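Local coordinates for protein acetyl-CoA C-acetyltransferase (Syntrophomonas wolfei subsp. wolfei, PDB 7N7Z) that probably condenses two acetyl-CoA molecules into acetoacetyl-CoA and CoA, or runs the reverse thiolytic cleavage, at residues 372-375 against 376-380; 197-200 against 201-204. All coordinates share one frame; numbering follows the deposited sequence.

Interaction 1: 372-375 against 376-380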
loop_
_atom_site.group_PDB
_atom_site.type_symbol
_atom_site.label_atom_id
_atom_site.label_comp_id
_atom_site.label_asym_id
_atom_site.label_seq_id
_atom_site.Cartn_x
_atom_site.Cartn_y
_atom_site.Cartn_z
ATOM N N TYR B 372 -38.350 19.801 -1.860
ATOM C CA TYR B 372 -39.704 19.519 -1.397
ATOM C C TYR B 372 -39.990 20.214 -0.071
ATOM O O TYR B 372 -40.980 20.943 0.063
ATOM C CB TYR B 372 -39.921 18.014 -1.244
ATOM C CG TYR B 372 -41.084 17.704 -0.326
ATOM C CD1 TYR B 372 -42.393 17.806 -0.777
ATOM C CD2 TYR B 372 -40.874 17.338 0.998
ATOM C CE1 TYR B 372 -43.459 17.539 0.056
ATOM C CE2 TYR B 372 -41.937 17.072 1.842
ATOM C CZ TYR B 372 -43.227 17.173 1.365
ATOM O OH TYR B 372 -44.289 16.909 2.199
ATOM N N TYR B 373 -39.140 19.985 0.930
ATOM C CA TYR B 373 -39.420 20.503 2.263
ATOM C C TYR B 373 -39.431 22.025 2.299
ATOM O O TYR B 373 -40.070 22.606 3.184
ATOM C CB TYR B 373 -38.403 19.947 3.257
ATOM C CG TYR B 373 -38.792 18.587 3.791
ATOM C CD1 TYR B 373 -39.735 18.461 4.801
ATOM C CD2 TYR B 373 -38.228 17.428 3.273
ATOM C CE1 TYR B 373 -40.099 17.222 5.287
ATOM C CE2 TYR B 373 -38.584 16.184 3.755
ATOM C CZ TYR B 373 -39.521 16.087 4.761
ATOM O OH TYR B 373 -39.881 14.850 5.244
ATOM N N GLU B 374 -38.748 22.685 1.361
ATOM C CA GLU B 374 -38.888 24.132 1.246
ATOM C C GLU B 374 -40.231 24.497 0.626
ATOM O O GLU B 374 -40.866 25.475 1.039
ATOM C CB GLU B 374 -37.738 24.713 0.424
ATOM C CG GLU B 374 -37.709 26.235 0.394
ATOM C CD GLU B 374 -37.333 26.849 1.733
ATOM O OE1 GLU B 374 -37.075 26.088 2.691
ATOM O OE2 GLU B 374 -37.295 28.095 1.826
ATOM N N LEU B 375 -40.681 23.724 -0.365
ATOM C CA LEU B 375 -42.037 23.904 -0.876
ATOM C C LEU B 375 -43.054 23.770 0.251
ATOM O O LEU B 375 -43.971 24.590 0.380
ATOM C CB LEU B 375 -42.331 22.882 -1.976
ATOM C CG LEU B 375 -41.547 22.957 -3.288
ATOM C CD1 LEU B 375 -42.057 21.889 -4.246
ATOM C CD2 LEU B 375 -41.644 24.335 -3.917
ATOM N N GLU B 376 -42.894 22.740 1.084
ATOM C CA GLU B 376 -43.846 22.499 2.162
ATOM C C GLU B 376 -43.816 23.622 3.193
ATOM O O GLU B 376 -44.863 24.008 3.725
ATOM C CB GLU B 376 -43.549 21.153 2.825
ATOM C CG GLU B 376 -44.687 20.615 3.683
ATOM C CD GLU B 376 -44.517 20.922 5.162
ATOM O OE1 GLU B 376 -43.365 21.084 5.618
ATOM O OE2 GLU B 376 -45.543 21.005 5.872
ATOM N N ARG B 377 -42.629 24.156 3.491
ATOM C CA ARG B 377 -42.537 25.219 4.487
ATOM C C ARG B 377 -43.153 26.517 3.983
ATOM O O ARG B 377 -43.676 27.303 4.782
ATOM C CB ARG B 377 -41.077 25.449 4.884
ATOM C CG ARG B 377 -40.884 26.537 5.936
ATOM C CD ARG B 377 -39.407 26.829 6.184
ATOM N NE ARG B 377 -38.786 27.539 5.071
ATOM C CZ ARG B 377 -38.602 28.852 5.017
ATOM N NH1 ARG B 377 -39.008 29.651 5.992
ATOM N NH2 ARG B 377 -37.995 29.380 3.958
ATOM N N LEU B 378 -43.105 26.760 2.674
ATOM C CA LEU B 378 -43.630 27.982 2.086
ATOM C C LEU B 378 -45.006 27.798 1.459
ATOM O O LEU B 378 -45.540 28.750 0.883
ATOM C CB LEU B 378 -42.654 28.516 1.032
ATOM C CG LEU B 378 -41.215 28.712 1.513
ATOM C CD1 LEU B 378 -40.352 29.302 0.407
ATOM C CD2 LEU B 378 -41.177 29.592 2.754
ATOM N N GLY B 379 -45.592 26.607 1.561
ATOM C CA GLY B 379 -46.896 26.371 0.972
ATOM C C GLY B 379 -46.924 26.475 -0.534
ATOM O O GLY B 379 -47.981 26.746 -1.109
ATOM N N LEU B 380 -45.787 26.266 -1.192
ATOM C CA LEU B 380 -45.703 26.366 -2.639
ATOM C C LEU B 380 -46.096 25.035 -3.280
ATOM O O LEU B 380 -46.368 24.043 -2.600
ATOM C CB LEU B 380 -44.296 26.787 -3.058
ATOM C CG LEU B 380 -43.803 28.109 -2.464
ATOM C CD1 LEU B 380 -42.296 28.244 -2.640
ATOM C CD2 LEU B 380 -44.531 29.294 -3.085
#
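The amide of Glu376 reaches back 2.8 Å to Tyr372 O, and the same four-residue step links Arg377 to Tyr373 O and Leu378 to Glu374 O, the regular ladder of helix 360-378. Beyond it Gly379 takes positive phi (64°) and the chain folds back, so that Leu380 N meets Leu375 O at 2.9 Å, spanning five residues.

Among the side chains, Arg377 holds Glu374 side-on with two nitrogens, one to each carboxylate oxygen. The tighter half is NH2 to Glu374 OE2, 2.6 Å and almost straight at 168°, met on the syn side of the carboxylate; the other, NE to Glu374 OE1, is longer at 3.3 Å and comes from above the carboxylate plane. The two flat groups are thus twisted 43° apart, although both oxygens stay close to the guanidinium plane. Glu374 gets there because its chain, with CG anti to the backbone N, bends at chi2 and runs alongside Arg377. Leu378 CD1 packs 3.6 Å from Glu374 OE2, while its CD2 sits over the rim of one guanidinium face. His349 ND1 also bonds to Glu374 OE2, so this buried carboxylate is shared between the helix and a neighbouring residue, which would probably keep it ionised.

Across the reversal, Leu375 CD2 rests 3.7 Å from Leu380 CB, the two side chains crossing at about a right angle, and both lean on Tyr316 of strand 316-319. Glu376 CB approaches the Tyr372 ring obliquely, but its carboxylate is taken up by Arg201 in a salt bridge.

A positive-phi glycine, a five-residue backbone bond and an apolar contact across the reversal are consistent with a Schellman-type helix end, though its inner bond, Gly379 N to Glu376 O, is long and weak; it turns the chain toward strand 382-387.

Interaction 2: 197-200 against 201-204; sequences GIFD and REIV
Ile198 O is gripped by three partners: by Arg201 NH2 at 3.3 Å, by water 2 at 2.8 Å, and more weakly by water 1. The arginine bond is nearly straight (163°) and lies in the carbonyl plane, with the oxygen at the edge of the guanidinium. Water 1 sits at that same edge, 2.7 Å from Arg201 NE, and also donates to Gly197 O, so the guanidinium and one water together tie down two successive carbonyls. Arg201 curls back over the turn because its chain bends at chi3 (-63°). Its remaining nitrogen, NH1, goes to Glu376 in a salt bridge and to Tyr373 O. With an alanine here, Ile198 O would probably keep only its waters, and Glu376 would lose its charged mate.

Water 2 does a similar job for Glu202, accepting from its backbone N and donating to Glu202 OE1 at 3.0 Å. That carboxylate runs beside Phe199 and sets OE1 at the edge of the ring, 3.7 Å from Phe199 CD1, with the two planes 73° apart. Arg15 and Ser370 hold OE2, the stronger polar grip on this side chain.

Further along, Ile203 N closes onto Phe199 O at 3.1 Å, and Ile203 CD1 packs against Phe199 CB at 3.8 Å. These two apolar groups lie against Arg15 of strand 8-20 as well.

The contact is built on a type I beta turn, Gly197 to Asp200, directly after the Schellman motif that ends helix 176-196. Lacking regular secondary structure, the loop is held by carbonyls that take bonds from a guanidinium, waters and two local amides, Ile203 N and, within the turn, Asp200 N to Gly197 O, so its shape probably depends in part on charged side chains and ordered water.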
loop_
_atom_site.group_PDB
_atom_site.type_symbol
_atom_site.label_atom_id
_atom_site.label_comp_id
_atom_site.label_asym_id
_atom_site.label_seq_id
_atom_site.Cartn_x
_atom_site.Cartn_y
_atom_site.Cartn_z
ATOM N N GLY B 197 -33.284 25.853 12.490
ATOM C CA GLY B 197 -33.964 24.575 12.428
ATOM C C GLY B 197 -34.774 24.342 11.176
ATOM O O GLY B 197 -35.694 23.519 11.194
ATOM N N ILE B 198 -34.457 25.034 10.081
ATOM C CA ILE B 198 -35.226 24.857 8.853
ATOM C C ILE B 198 -35.031 23.456 8.285
ATOM O O ILE B 198 -35.913 22.933 7.593
ATOM C CB ILE B 198 -34.845 25.948 7.832
ATOM C CG1 ILE B 198 -35.365 27.308 8.315
ATOM C CG2 ILE B 198 -35.378 25.593 6.442
ATOM C CD1 ILE B 198 -35.288 28.422 7.287
ATOM N N PHE B 199 -33.889 22.828 8.558
ATOM C CA PHE B 199 -33.593 21.494 8.050
ATOM C C PHE B 199 -34.004 20.384 9.008
ATOM O O PHE B 199 -33.747 19.211 8.719
ATOM C CB PHE B 199 -32.094 21.364 7.750
ATOM C CG PHE B 199 -31.586 22.349 6.735
ATOM C CD1 PHE B 199 -32.138 22.405 5.466
ATOM C CD2 PHE B 199 -30.552 23.212 7.050
ATOM C CE1 PHE B 199 -31.669 23.307 4.531
ATOM C CE2 PHE B 199 -30.078 24.118 6.119
ATOM C CZ PHE B 199 -30.638 24.164 4.857
ATOM N N ASP B 200 -34.638 20.717 10.134
ATOM C CA ASP B 200 -34.937 19.701 11.139
ATOM C C ASP B 200 -35.934 18.672 10.619
ATOM O O ASP B 200 -35.838 17.485 10.952
ATOM C CB ASP B 200 -35.466 20.365 12.410
ATOM C CG ASP B 200 -34.369 21.024 13.224
ATOM O OD1 ASP B 200 -33.186 20.906 12.836
ATOM O OD2 ASP B 200 -34.686 21.661 14.249
ATOM N N ARG B 201 -36.895 19.102 9.799
ATOM C CA ARG B 201 -37.918 18.179 9.316
ATOM C C ARG B 201 -37.315 17.114 8.406
ATOM O O ARG B 201 -37.589 15.919 8.567
ATOM C CB ARG B 201 -39.015 18.946 8.580
ATOM C CG ARG B 201 -39.791 19.918 9.448
ATOM C CD ARG B 201 -40.494 20.966 8.598
ATOM N NE ARG B 201 -39.543 21.795 7.865
ATOM C CZ ARG B 201 -39.742 22.284 6.647
ATOM N NH1 ARG B 201 -40.866 22.061 5.984
ATOM N NH2 ARG B 201 -38.788 23.015 6.079
ATOM N N GLU B 202 -36.494 17.530 7.440
ATOM C CA GLU B 202 -35.950 16.588 6.468
ATOM C C GLU B 202 -34.845 15.720 7.055
ATOM O O GLU B 202 -34.619 14.605 6.572
ATOM C CB GLU B 202 -35.418 17.342 5.246
ATOM C CG GLU B 202 -34.252 18.274 5.537
ATOM C CD GLU B 202 -34.018 19.277 4.424
ATOM O OE1 GLU B 202 -34.874 20.168 4.239
ATOM O OE2 GLU B 202 -32.978 19.176 3.734
ATOM N N ILE B 203 -34.159 16.197 8.083
ATOM C CA ILE B 203 -32.995 15.495 8.608
ATOM C C ILE B 203 -33.442 14.330 9.477
ATOM O O ILE B 203 -34.452 14.409 10.187
ATOM C CB ILE B 203 -32.091 16.464 9.395
ATOM C CG1 ILE B 203 -31.131 17.177 8.439
ATOM C CG2 ILE B 203 -31.312 15.721 10.485
ATOM C CD1 ILE B 203 -30.284 18.252 9.094
ATOM N N VAL B 204 -32.691 13.236 9.412
ATOM C CA VAL B 204 -32.747 12.166 10.397
ATOM C C VAL B 204 -31.380 12.113 11.070
ATOM O O VAL B 204 -30.367 12.019 10.376
ATOM C CB VAL B 204 -33.099 10.799 9.780
ATOM C CG1 VAL B 204 -32.144 10.441 8.645
ATOM C CG2 VAL B 204 -33.095 9.716 10.853
HETATM O O HOH W 1 -37.809 22.342 9.809
HETATM O O HOH W 2 -36.422 20.241 6.846
HETATM O O HOH W 3 -34.046 16.367 12.304
#

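The two contacts are neighbours, with centres about 13 Å apart, and both are partly buried and away from the predicted active-site residues. Interaction 1 is the end of a helix in the C-terminal thiolase domain; interaction 2 is a loop of the N-terminal one. They meet directly: Arg201 NH1 lies 2.7 Å from Glu376 OE1, and Glu202 CB packs 3.4 Å from Tyr373 CD2, so the loop after helix 176-196 is fastened to helix 360-378. Glu374 and Leu375 are buried in one, Phe199, Glu202 and Ile203 in the other, with Arg377 and Asp200 toward solvent. The helix relies on repeating amide bonds; the loop has only isolated ones and adds waters and a guanidinium.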